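Local atomic coordinates of enoyl-acyl carrier protein reductase (Uncultured bacterium, PDB entry 6KIA), a protein that probably catalyses the NADH-dependent reduction of enoyl-acyl carrier protein in fatty acid synthesis and is associated with triclosan resistance. Residues 233-245 with 280-292. Residues are numbered along the deposited sequence; the frame is centred on the assembly and turned at random.
Sequences QVRYSAYGYHGTE and GIKATVYNCPEIR. With NAI (1,4-dihydronicotinamide adenine dinucleotide), chain D.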
loop_
_atom_site.group_PDB
_atom_site.type_symbol
_atom_site.label_atom_id
_atom_site.label_comp_id
_atom_site.label_asym_id
_atom_site.label_seq_id
_atom_site.Cartn_x
_atom_site.Cartn_y
_atom_site.Cartn_z
ATOM N N GLN A 233 -17.589 -19.242 -2.611
ATOM C CA GLN A 233 -16.481 -18.870 -1.713
ATOM C C GLN A 233 -16.269 -17.366 -1.745
ATOM O O GLN A 233 -16.387 -16.737 -2.796
ATOM C CB GLN A 233 -15.183 -19.570 -2.123
ATOM C CG GLN A 233 -15.241 -21.087 -2.031
ATOM C CD GLN A 233 -15.193 -21.581 -0.605
ATOM O OE1 GLN A 233 -14.446 -21.054 0.223
ATOM N NE2 GLN A 233 -15.968 -22.623 -0.311
ATOM N N VAL A 234 -15.958 -16.787 -0.594
ATOM C CA VAL A 234 -15.678 -15.357 -0.517
ATOM C C VAL A 234 -14.320 -15.108 0.125
ATOM O O VAL A 234 -13.975 -15.716 1.147
ATOM C CB VAL A 234 -16.775 -14.623 0.278
ATOM C CG1 VAL A 234 -16.433 -13.127 0.459
ATOM C CG2 VAL A 234 -18.108 -14.793 -0.416
ATOM N N ARG A 235 -13.551 -14.208 -0.484
ATOM C CA ARG A 235 -12.231 -13.857 0.002
ATOM C C ARG A 235 -12.081 -12.332 0.085
ATOM O O ARG A 235 -12.643 -11.590 -0.732
ATOM C CB ARG A 235 -11.164 -14.422 -0.931
ATOM C CG ARG A 235 -11.207 -15.923 -1.133
ATOM C CD ARG A 235 -10.899 -16.669 0.152
ATOM N NE ARG A 235 -10.815 -18.106 -0.097
ATOM C CZ ARG A 235 -11.825 -18.946 0.098
ATOM N NH1 ARG A 235 -12.970 -18.490 0.569
ATOM N NH2 ARG A 235 -11.681 -20.239 -0.164
ATOM N N TYR A 236 -11.322 -11.879 1.078
ATOM C CA TYR A 236 -10.917 -10.469 1.197
ATOM C C TYR A 236 -9.405 -10.410 1.238
ATOM O O TYR A 236 -8.782 -11.225 1.917
ATOM C CB TYR A 236 -11.474 -9.817 2.460
ATOM C CG TYR A 236 -12.980 -9.882 2.531
ATOM C CD1 TYR A 236 -13.611 -11.023 3.015
ATOM C CD2 TYR A 236 -13.770 -8.827 2.083
ATOM C CE1 TYR A 236 -14.993 -11.107 3.060
ATOM C CE2 TYR A 236 -15.157 -8.911 2.137
ATOM C CZ TYR A 236 -15.747 -10.050 2.621
ATOM O OH TYR A 236 -17.121 -10.137 2.683
ATOM N N SER A 237 -8.817 -9.483 0.488
ATOM C CA SER A 237 -7.371 -9.276 0.569
ATOM C C SER A 237 -7.136 -7.800 0.856
ATOM O O SER A 237 -7.992 -6.958 0.548
ATOM C CB SER A 237 -6.679 -9.695 -0.729
ATOM O OG SER A 237 -7.052 -8.824 -1.794
ATOM N N ALA A 238 -5.992 -7.485 1.459
ATOM C CA ALA A 238 -5.573 -6.105 1.640
ATOM C C ALA A 238 -4.070 -6.060 1.448
ATOM O O ALA A 238 -3.375 -7.049 1.684
ATOM C CB ALA A 238 -5.954 -5.560 3.028
ATOM N N TYR A 239 -3.573 -4.907 1.030
ATOM C CA TYR A 239 -2.135 -4.692 0.901
ATOM C C TYR A 239 -1.630 -4.075 2.195
ATOM O O TYR A 239 -2.036 -2.975 2.557
ATOM C CB TYR A 239 -1.810 -3.786 -0.287
ATOM C CG TYR A 239 -2.014 -4.432 -1.639
ATOM C CD1 TYR A 239 -0.983 -5.145 -2.255
ATOM C CD2 TYR A 239 -3.240 -4.324 -2.304
ATOM C CE1 TYR A 239 -1.168 -5.739 -3.487
ATOM C CE2 TYR A 239 -3.428 -4.930 -3.537
ATOM C CZ TYR A 239 -2.397 -5.614 -4.115
ATOM O OH TYR A 239 -2.575 -6.218 -5.341
ATOM N N GLY A 240 -0.765 -4.793 2.899
ATOM C CA GLY A 240 -0.227 -4.261 4.129
ATOM C C GLY A 240 1.199 -3.838 3.907
ATOM O O GLY A 240 1.826 -4.258 2.937
ATOM N N TYR A 241 1.708 -2.980 4.792
ATOM C CA TYR A 241 3.165 -2.807 4.885
ATOM C C TYR A 241 3.552 -2.957 6.354
ATOM O O TYR A 241 2.939 -2.329 7.216
ATOM C CB TYR A 241 3.647 -1.451 4.365
ATOM C CG TYR A 241 5.156 -1.343 4.513
ATOM C CD1 TYR A 241 5.995 -2.132 3.734
ATOM C CD2 TYR A 241 5.728 -0.493 5.459
ATOM C CE1 TYR A 241 7.365 -2.082 3.875
ATOM C CE2 TYR A 241 7.102 -0.424 5.601
ATOM C CZ TYR A 241 7.918 -1.207 4.808
ATOM O OH TYR A 241 9.302 -1.163 4.938
ATOM N N HIS A 242 4.528 -3.831 6.625
ATOM C CA HIS A 242 4.969 -4.056 8.002
ATOM C C HIS A 242 6.416 -4.506 7.962
ATOM O O HIS A 242 6.807 -5.485 8.615
ATOM C CB HIS A 242 4.080 -5.097 8.697
ATOM C CG HIS A 242 4.170 -5.066 10.193
ATOM N ND1 HIS A 242 3.180 -5.575 11.009
ATOM C CD2 HIS A 242 5.134 -4.591 11.019
ATOM C CE1 HIS A 242 3.519 -5.392 12.275
ATOM N NE2 HIS A 242 4.703 -4.803 12.310
ATOM N N GLY A 243 7.193 -3.845 7.107
ATOM C CA GLY A 243 8.570 -4.245 6.875
ATOM C C GLY A 243 8.662 -5.482 6.003
ATOM O O GLY A 243 7.677 -6.205 5.796
ATOM N N THR A 244 9.868 -5.765 5.517
ATOM C CA THR A 244 10.063 -6.824 4.529
ATOM C C THR A 244 11.408 -7.551 4.734
ATOM O O THR A 244 12.405 -6.913 5.072
ATOM C CB THR A 244 10.018 -6.216 3.112
ATOM O OG1 THR A 244 8.760 -5.555 2.921
ATOM C CG2 THR A 244 10.244 -7.279 2.030
ATOM N N GLU A 245 11.434 -8.875 4.541
ATOM C CA GLU A 245 12.711 -9.591 4.603
ATOM C C GLU A 245 13.445 -9.470 3.289
ATOM O O GLU A 245 12.918 -9.795 2.194
ATOM C CB GLU A 245 12.514 -11.071 4.937
ATOM C CG GLU A 245 11.874 -11.326 6.283
ATOM C CD GLU A 245 11.701 -12.803 6.590
ATOM O OE1 GLU A 245 11.027 -13.487 5.805
ATOM O OE2 GLU A 245 12.231 -13.283 7.614
ATOM N N GLY A 280 -14.468 -16.861 11.002
ATOM C CA GLY A 280 -14.635 -17.729 9.848
ATOM C C GLY A 280 -14.610 -17.006 8.517
ATOM O O GLY A 280 -14.847 -17.605 7.465
ATOM N N ILE A 281 -14.326 -15.707 8.562
ATOM C CA ILE A 281 -14.205 -14.889 7.356
ATOM C C ILE A 281 -12.775 -14.991 6.794
ATOM O O ILE A 281 -11.784 -14.838 7.521
ATOM C CB ILE A 281 -14.566 -13.418 7.650
ATOM C CG1 ILE A 281 -15.955 -13.310 8.304
ATOM C CG2 ILE A 281 -14.470 -12.555 6.378
ATOM C CD1 ILE A 281 -16.170 -11.982 9.004
ATOM N N LYS A 282 -12.670 -15.290 5.506
ATOM C CA LYS A 282 -11.366 -15.451 4.854
ATOM C C LYS A 282 -10.792 -14.102 4.401
ATOM O O LYS A 282 -10.840 -13.745 3.213
ATOM C CB LYS A 282 -11.483 -16.396 3.662
ATOM C CG LYS A 282 -11.844 -17.845 4.027
ATOM C CD LYS A 282 -10.977 -18.392 5.140
ATOM C CE LYS A 282 -11.453 -19.776 5.578
ATOM N NZ LYS A 282 -10.789 -20.219 6.843
ATOM N N ALA A 283 -10.270 -13.351 5.361
ATOM C CA ALA A 283 -9.662 -12.044 5.113
ATOM C C ALA A 283 -8.166 -12.124 5.408
ATOM O O ALA A 283 -7.772 -12.590 6.479
ATOM C CB ALA A 283 -10.341 -10.974 5.977
ATOM N N THR A 284 -7.334 -11.692 4.457
ATOM C CA THR A 284 -5.897 -11.793 4.597
ATOM C C THR A 284 -5.231 -10.464 4.220
ATOM O O THR A 284 -5.477 -9.911 3.139
ATOM C CB THR A 284 -5.326 -12.939 3.727
ATOM O OG1 THR A 284 -5.921 -14.197 4.122
ATOM C CG2 THR A 284 -3.793 -13.032 3.860
ATOM N N VAL A 285 -4.392 -9.967 5.118
ATOM C CA VAL A 285 -3.508 -8.848 4.810
ATOM C C VAL A 285 -2.201 -9.394 4.295
ATOM O O VAL A 285 -1.569 -10.230 4.946
ATOM C CB VAL A 285 -3.220 -7.969 6.046
ATOM C CG1 VAL A 285 -2.149 -6.920 5.723
ATOM C CG2 VAL A 285 -4.511 -7.318 6.548
ATOM N N TYR A 286 -1.798 -8.938 3.117
ATOM C CA TYR A 286 -0.521 -9.351 2.553
ATOM C C TYR A 286 0.463 -8.241 2.762
ATOM O O TYR A 286 0.340 -7.185 2.147
ATOM C CB TYR A 286 -0.665 -9.695 1.058
ATOM C CG TYR A 286 -1.524 -10.922 0.809
ATOM C CD1 TYR A 286 -2.913 -10.811 0.656
ATOM C CD2 TYR A 286 -0.957 -12.176 0.771
ATOM C CE1 TYR A 286 -3.688 -11.938 0.444
ATOM C CE2 TYR A 286 -1.725 -13.310 0.558
ATOM C CZ TYR A 286 -3.066 -13.188 0.391
ATOM O OH TYR A 286 -3.802 -14.345 0.177
ATOM N N ASN A 287 1.421 -8.468 3.657
ATOM C CA ASN A 287 2.458 -7.463 3.925
ATOM C C ASN A 287 3.519 -7.518 2.839
ATOM O O ASN A 287 4.315 -8.472 2.750
ATOM C CB ASN A 287 3.060 -7.654 5.314
ATOM C CG ASN A 287 2.162 -7.113 6.407
ATOM O OD1 ASN A 287 1.516 -6.057 6.239
ATOM N ND2 ASN A 287 2.079 -7.837 7.528
ATOM N N CYS A 288 3.477 -6.520 1.965
ATOM C CA CYS A 288 4.257 -6.534 0.717
ATOM C C CYS A 288 5.507 -5.675 0.774
ATOM O O CYS A 288 5.608 -4.800 1.634
ATOM C CB CYS A 288 3.367 -6.070 -0.444
ATOM S SG CYS A 288 2.025 -7.256 -0.852
ATOM N N PRO A 289 6.453 -5.885 -0.154
ATOM C CA PRO A 289 7.697 -5.089 -0.107
ATOM C C PRO A 289 7.572 -3.603 -0.404
ATOM O O PRO A 289 6.618 -3.136 -1.014
ATOM C CB PRO A 289 8.552 -5.723 -1.210
ATOM C CG PRO A 289 8.046 -7.088 -1.346
ATOM C CD PRO A 289 6.549 -6.960 -1.158
ATOM N N GLU A 290 8.599 -2.864 0.017
ATOM C CA GLU A 290 8.791 -1.477 -0.368
ATOM C C GLU A 290 8.954 -1.371 -1.880
ATOM O O GLU A 290 9.820 -2.056 -2.475
ATOM C CB GLU A 290 10.056 -0.910 0.303
ATOM C CG GLU A 290 10.124 -1.063 1.824
ATOM C CD GLU A 290 10.682 -2.415 2.298
ATOM O OE1 GLU A 290 10.947 -3.325 1.476
ATOM O OE2 GLU A 290 10.872 -2.569 3.517
ATOM N N ILE A 291 8.141 -0.524 -2.509
ATOM C CA ILE A 291 8.311 -0.216 -3.921
ATOM C C ILE A 291 8.039 1.263 -4.150
ATOM O O ILE A 291 7.693 1.985 -3.218
ATOM C CB ILE A 291 7.395 -1.075 -4.826
ATOM C CG1 ILE A 291 5.923 -0.908 -4.448
ATOM C CG2 ILE A 291 7.768 -2.564 -4.767
ATOM C CD1 ILE A 291 5.034 -1.526 -5.495
ATOM N N ARG A 292 8.237 1.738 -5.378
ATOM C CA ARG A 292 7.878 3.113 -5.684
ATOM C C ARG A 292 6.566 3.183 -6.466
ATOM O O ARG A 292 6.444 2.661 -7.583
ATOM C CB ARG A 292 9.011 3.808 -6.438
ATOM C CG ARG A 292 10.223 3.979 -5.539
ATOM C CD ARG A 292 11.301 4.848 -6.168
ATOM N NE ARG A 292 11.053 6.275 -5.980
ATOM C CZ ARG A 292 10.659 7.101 -6.945
ATOM N NH1 ARG A 292 10.466 6.643 -8.178
ATOM N NH2 ARG A 292 10.461 8.388 -6.678
HETATM P PA NAI D . -1.574 3.953 -5.068
HETATM O O1A NAI D . -1.628 3.434 -6.472
HETATM O O2A NAI D . -1.498 5.457 -4.893
HETATM O O5B NAI D . -2.820 3.337 -4.296
HETATM C C5B NAI D . -3.421 4.063 -3.242
HETATM C C4B NAI D . -4.826 3.402 -3.100
HETATM O O4B NAI D . -5.467 4.077 -1.858
HETATM C C3B NAI D . -5.593 3.628 -4.105
HETATM O O3B NAI D . -6.418 2.445 -4.462
HETATM C C2B NAI D . -6.563 4.878 -3.624
HETATM O O2B NAI D . -7.761 4.928 -4.484
HETATM C C1B NAI D . -6.802 4.612 -2.387
HETATM N N9A NAI D . -6.989 5.842 -1.590
HETATM C C8A NAI D . -6.191 6.861 -1.226
HETATM N N7A NAI D . -6.914 7.712 -0.500
HETATM C C5A NAI D . -8.170 7.213 -0.406
HETATM C C6A NAI D . -9.264 7.760 0.247
HETATM N N6A NAI D . -9.462 8.960 1.011
HETATM N N1A NAI D . -10.427 7.089 0.206
HETATM C C2A NAI D . -10.518 5.905 -0.477
HETATM N N3A NAI D . -9.422 5.360 -1.126
HETATM C C4A NAI D . -8.238 6.048 -1.081
HETATM O O3 NAI D . -0.257 3.358 -4.262
HETATM P PN NAI D . 0.014 1.874 -3.690
HETATM O O1N NAI D . -0.092 0.863 -4.789
HETATM O O2N NAI D . 1.404 1.983 -3.086
HETATM O O5D NAI D . -1.078 1.598 -2.560
HETATM C C5D NAI D . -1.933 0.468 -2.616
HETATM C C4D NAI D . -1.780 -0.301 -1.284
HETATM O O4D NAI D . -0.579 -0.846 -1.247
HETATM C C3D NAI D . -1.830 0.659 -0.097
HETATM O O3D NAI D . -2.675 0.206 0.906
HETATM C C2D NAI D . -0.369 0.604 0.402
HETATM O O2D NAI D . -0.318 1.062 1.799
HETATM C C1D NAI D . -0.021 -0.643 0.218
HETATM N N1N NAI D . 1.426 -0.855 0.206
HETATM C C2N NAI D . 2.282 -0.013 -0.471
HETATM C C3N NAI D . 3.665 -0.223 -0.402
HETATM C C7N NAI D . 4.639 0.670 -1.170
HETATM O O7N NAI D . 5.831 0.697 -0.874
HETATM N N7N NAI D . 4.145 1.461 -2.239
HETATM C C4N NAI D . 4.205 -1.279 0.319
HETATM C C5N NAI D . 3.324 -2.158 0.959
HETATM C C6N NAI D . 1.944 -1.935 0.902
HETATM O O HOH W 1 -14.987 -15.240 3.690
HETATM O O HOH W 2 5.426 -5.475 4.374
HETATM O O HOH W 3 7.052 -7.901 2.742
#
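Tyr241 and Glu290 are brought together by their torsions. Tyr241 CG stands anti to the backbone N (chi1 179°), while Glu290 bends at chi2 (85°) to bring its carboxylate back to the phenol. Tyr241 OH donates to Glu290 OE2 at 2.5 Å, on the anti side and somewhat out of the carboxylate plane. Ring and carboxylate planes lie 69° apart. The carbonyl O of Cys288 meets the same ring at its edge, 3.4 Å from Tyr241 CD1, and Gly243 N sits over one face.

Before this point, strands 234-240 and 283-287 run parallel. Six backbone hydrogen bonds join the two segments, from Tyr236 N to Lys282 O through to Cys288 N to Gly240 O. Val285 CG1 lies 3.6 Å from Gly240 CA. Asn287 OD1 approaches Gly240 C to 3.2 Å. At the other end, Lys282 CG lies over one face of the Arg235 guanidinium, which grips Gln233 OE1 with NH1 and NH2.

Strand 155-159 flanks 234-240, and strand 421-423 flanks 283-287, within a largely parallel sheet consistent with the Rossmann clan. NADH lies at the C-terminal ends of the paired strands. Ile291 N donates to NADH O7N at 3.1 Å, and Pro289 O is 3.3 Å from NADH C4N. Gly240 O and Tyr241 CB also lie against the dihydronicotinamide, and the short phenol-carboxylate bond probably limits rotation of the Tyr241 side chain beside it.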